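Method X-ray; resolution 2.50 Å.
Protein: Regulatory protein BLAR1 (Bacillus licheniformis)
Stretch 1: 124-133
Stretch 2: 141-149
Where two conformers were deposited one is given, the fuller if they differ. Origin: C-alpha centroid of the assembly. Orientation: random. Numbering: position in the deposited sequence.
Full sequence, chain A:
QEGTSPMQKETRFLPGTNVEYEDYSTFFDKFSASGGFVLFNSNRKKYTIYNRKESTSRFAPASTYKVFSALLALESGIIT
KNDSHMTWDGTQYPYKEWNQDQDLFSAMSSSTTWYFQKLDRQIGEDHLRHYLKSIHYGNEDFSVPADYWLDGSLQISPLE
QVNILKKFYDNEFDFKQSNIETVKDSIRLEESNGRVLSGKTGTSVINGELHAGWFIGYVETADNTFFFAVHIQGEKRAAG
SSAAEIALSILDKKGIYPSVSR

Stretch 1 124-133: GEDHLRHYLK
Stretch 2 (141-149) DFSVPADYW

How do the two stretches lie against each other? Residues 125-133 form a helix, with Gly-124 at its N-cap (phi/psi 89/151), while 141-149 has no regular helix or strand. The CA atoms of Arg-129 and Phe-142 are 6.8 Å apart, and those of Glu-125 and Pro-145 5.8 Å, so the irregular chain runs back along the helix, its later residue beside the earlier turn. No hydrogen bond crosses; side-chain packing buries 415 Å² in total.

Why does Phe-142 dominate? Extended at phi/psi -158/138 with chi1 175° (t) and chi2 120°, it points its CB toward the helix and loses 97 Å² to it. Its flat, apolar ring suits a buried site among helical side chains: CE1 lies 3.6 Å from Leu-128 CB, and CE2 3.6 Å from Glu-125 CG. Leu-132 CD1 sits at the ring edge, 4.2 Å from Phe-142 CB.

What do the leucines add? One turn apart, Leu-128 (chi1 -76°, chi2 166°) and Leu-132 (-62°, 174°) are both mt and buried, and point toward the loop. Leu-128 CD1 meets Pro-145 CB at 3.7 Å, while its CD2 approaches Tyr-148 OH at 3.4 Å; that hydroxyl is hydrogen-bonded elsewhere in the structure. Tyr-148 holds chi1 57° (p) and chi2 -80°. Leu-132 CD1 reaches Asp-141 O at 3.6 Å.

How can exposed Arg-129 cover an aromatic ring? With chi1 to chi4 of -61°, -152°, 180° and -151°, its aliphatic portion lies over one face of Phe-142, CG standing 4.2 Å from the ring centroid in a CH-pi contact. Arg-129 NE makes a salt bridge to Glu-125 OE1 at 2.7 Å, with weak hydrogen-bond geometry; Glu-125 is extended (172°, 176°, -177°). Arg-129 NH2 lies 3.2 Å from Phe-142 O, but the angle is too poor for a hydrogen bond.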

# COMPACT_ATOMS: atom_id res chain seq x y z
N GLY A 124 -18.53 9.66 -1.98
CA GLY A 124 -18.77 10.40 -3.21
C GLY A 124 -17.55 10.95 -3.94
O GLY A 124 -16.53 11.25 -3.32
N GLU A 125 -17.68 11.09 -5.26
CA GLU A 125 -16.61 11.60 -6.11
C GLU A 125 -16.09 12.98 -5.71
O GLU A 125 -14.88 13.22 -5.71
CB GLU A 125 -17.07 11.65 -7.56
CG GLU A 125 -16.09 12.36 -8.48
CD GLU A 125 -16.49 12.34 -9.95
OE1 GLU A 125 -15.71 12.86 -10.78
OE2 GLU A 125 -17.58 11.81 -10.27
N ASP A 126 -17.01 13.89 -5.40
CA ASP A 126 -16.62 15.24 -5.01
C ASP A 126 -15.70 15.17 -3.79
O ASP A 126 -14.57 15.69 -3.83
CB ASP A 126 -17.87 16.08 -4.72
CG ASP A 126 -18.76 16.27 -5.96
OD1 ASP A 126 -19.86 16.87 -5.83
OD2 ASP A 126 -18.38 15.84 -7.06
N HIS A 127 -16.15 14.53 -2.72
CA HIS A 127 -15.32 14.41 -1.52
C HIS A 127 -14.09 13.53 -1.78
O HIS A 127 -13.07 13.68 -1.13
CB HIS A 127 -16.10 13.83 -0.34
CG HIS A 127 -17.20 14.72 0.16
ND1 HIS A 127 -17.07 16.09 0.26
CD2 HIS A 127 -18.45 14.43 0.61
CE1 HIS A 127 -18.19 16.60 0.74
NE2 HIS A 127 -19.04 15.62 0.97
N LEU A 128 -14.20 12.60 -2.73
CA LEU A 128 -13.09 11.73 -3.05
C LEU A 128 -11.97 12.50 -3.74
O LEU A 128 -10.81 12.43 -3.31
CB LEU A 128 -13.55 10.59 -3.95
CG LEU A 128 -14.32 9.48 -3.25
CD1 LEU A 128 -15.02 8.59 -4.26
CD2 LEU A 128 -13.37 8.70 -2.38
N ARG A 129 -12.30 13.22 -4.80
CA ARG A 129 -11.31 13.99 -5.53
C ARG A 129 -10.65 15.01 -4.59
O ARG A 129 -9.44 15.23 -4.65
CB ARG A 129 -11.95 14.71 -6.72
CG ARG A 129 -12.58 13.77 -7.75
CD ARG A 129 -12.57 14.39 -9.15
NE ARG A 129 -13.18 13.53 -10.16
CZ ARG A 129 -12.84 13.52 -11.45
NH1 ARG A 129 -11.89 14.34 -11.89
NH2 ARG A 129 -13.45 12.71 -12.30
N HIS A 130 -11.45 15.61 -3.72
CA HIS A 130 -10.96 16.59 -2.77
C HIS A 130 -9.86 15.98 -1.91
O HIS A 130 -8.82 16.61 -1.63
CB HIS A 130 -12.11 17.06 -1.87
CG HIS A 130 -11.69 17.99 -0.78
ND1 HIS A 130 -11.30 19.29 -1.01
CD2 HIS A 130 -11.57 17.80 0.56
CE1 HIS A 130 -10.95 19.86 0.13
NE2 HIS A 130 -11.11 18.97 1.10
N TYR A 131 -10.09 14.73 -1.49
CA TYR A 131 -9.17 13.98 -0.66
C TYR A 131 -7.81 13.75 -1.32
O TYR A 131 -6.77 14.07 -0.76
CB TYR A 131 -9.80 12.63 -0.29
CG TYR A 131 -8.98 11.78 0.66
CD1 TYR A 131 -8.68 12.23 1.95
CD2 TYR A 131 -8.52 10.52 0.28
CE1 TYR A 131 -7.95 11.44 2.83
CE2 TYR A 131 -7.80 9.72 1.15
CZ TYR A 131 -7.52 10.18 2.43
OH TYR A 131 -6.84 9.38 3.32
N LEU A 132 -7.84 13.19 -2.53
CA LEU A 132 -6.61 12.92 -3.26
C LEU A 132 -5.79 14.19 -3.37
O LEU A 132 -4.56 14.14 -3.39
CB LEU A 132 -6.92 12.37 -4.65
CG LEU A 132 -7.67 11.04 -4.70
CD1 LEU A 132 -8.02 10.72 -6.16
CD2 LEU A 132 -6.82 9.94 -4.08
N LYS A 133 -6.47 15.33 -3.44
CA LYS A 133 -5.76 16.60 -3.52
C LYS A 133 -5.26 16.99 -2.14
O LYS A 133 -4.13 17.47 -2.00
CB LYS A 133 -6.66 17.70 -4.08
CG LYS A 133 -6.86 17.63 -5.58
CD LYS A 133 -7.73 18.77 -6.07
CE LYS A 133 -7.96 18.67 -7.58
NZ LYS A 133 -8.77 19.81 -8.13
N ASP A 141 -5.26 11.80 -10.15
CA ASP A 141 -6.34 11.57 -11.10
C ASP A 141 -7.44 10.65 -10.57
O ASP A 141 -7.24 9.93 -9.59
CB ASP A 141 -5.78 11.04 -12.43
CG ASP A 141 -6.80 11.13 -13.56
OD1 ASP A 141 -7.44 12.19 -13.70
OD2 ASP A 141 -6.94 10.15 -14.31
N PHE A 142 -8.60 10.68 -11.23
CA PHE A 142 -9.77 9.91 -10.79
C PHE A 142 -10.79 9.65 -11.94
O PHE A 142 -11.08 10.54 -12.74
CB PHE A 142 -10.42 10.69 -9.63
CG PHE A 142 -11.71 10.12 -9.12
CD1 PHE A 142 -11.81 9.71 -7.79
CD2 PHE A 142 -12.85 10.05 -9.93
CE1 PHE A 142 -13.03 9.25 -7.28
CE2 PHE A 142 -14.06 9.60 -9.43
CZ PHE A 142 -14.16 9.20 -8.10
N SER A 143 -11.34 8.44 -12.01
CA SER A 143 -12.32 8.09 -13.04
C SER A 143 -13.71 8.02 -12.42
O SER A 143 -14.49 8.97 -12.51
CB SER A 143 -11.98 6.74 -13.68
OG SER A 143 -12.05 5.69 -12.74
N VAL A 144 -14.01 6.89 -11.79
CA VAL A 144 -15.29 6.68 -11.12
C VAL A 144 -15.00 6.09 -9.74
O VAL A 144 -14.07 5.29 -9.57
CB VAL A 144 -16.22 5.75 -11.94
CG1 VAL A 144 -16.47 6.35 -13.32
CG2 VAL A 144 -15.60 4.36 -12.06
N PRO A 145 -15.79 6.48 -8.73
CA PRO A 145 -15.62 5.99 -7.36
C PRO A 145 -15.36 4.51 -7.20
O PRO A 145 -14.63 4.10 -6.29
CB PRO A 145 -16.91 6.45 -6.66
CG PRO A 145 -17.86 6.75 -7.78
CD PRO A 145 -16.99 7.33 -8.84
N ALA A 146 -15.92 3.70 -8.09
CA ALA A 146 -15.77 2.26 -8.00
C ALA A 146 -14.40 1.70 -8.33
O ALA A 146 -14.01 0.67 -7.78
CB ALA A 146 -16.83 1.58 -8.86
N ASP A 147 -13.64 2.35 -9.21
CA ASP A 147 -12.34 1.78 -9.58
C ASP A 147 -11.17 2.70 -9.92
O ASP A 147 -10.20 2.25 -10.52
CB ASP A 147 -12.55 0.79 -10.74
CG ASP A 147 -13.87 0.99 -11.46
OD1 ASP A 147 -14.93 0.70 -10.86
OD2 ASP A 147 -13.86 1.44 -12.63
N TYR A 148 -11.24 3.97 -9.54
CA TYR A 148 -10.17 4.92 -9.84
C TYR A 148 -8.78 4.46 -9.41
O TYR A 148 -7.78 4.84 -10.01
CB TYR A 148 -10.44 6.28 -9.18
CG TYR A 148 -10.62 6.26 -7.67
CD1 TYR A 148 -11.83 5.87 -7.10
CD2 TYR A 148 -9.59 6.67 -6.82
CE1 TYR A 148 -12.02 5.90 -5.71
CE2 TYR A 148 -9.76 6.70 -5.44
CZ TYR A 148 -10.98 6.32 -4.89
OH TYR A 148 -11.15 6.35 -3.52
N TRP A 149 -8.75 3.64 -8.37
CA TRP A 149 -7.51 3.11 -7.81
C TRP A 149 -7.12 1.77 -8.41
O TRP A 149 -6.17 1.13 -7.95
CB TRP A 149 -7.66 2.98 -6.29
CG TRP A 149 -8.93 2.32 -5.91
CD1 TRP A 149 -10.16 2.91 -5.80
CD2 TRP A 149 -9.13 0.93 -5.66
NE1 TRP A 149 -11.11 1.96 -5.51
CE2 TRP A 149 -10.51 0.74 -5.42
CE3 TRP A 149 -8.27 -0.18 -5.63
CZ2 TRP A 149 -11.05 -0.52 -5.14
CZ3 TRP A 149 -8.81 -1.43 -5.35
CH2 TRP A 149 -10.19 -1.59 -5.11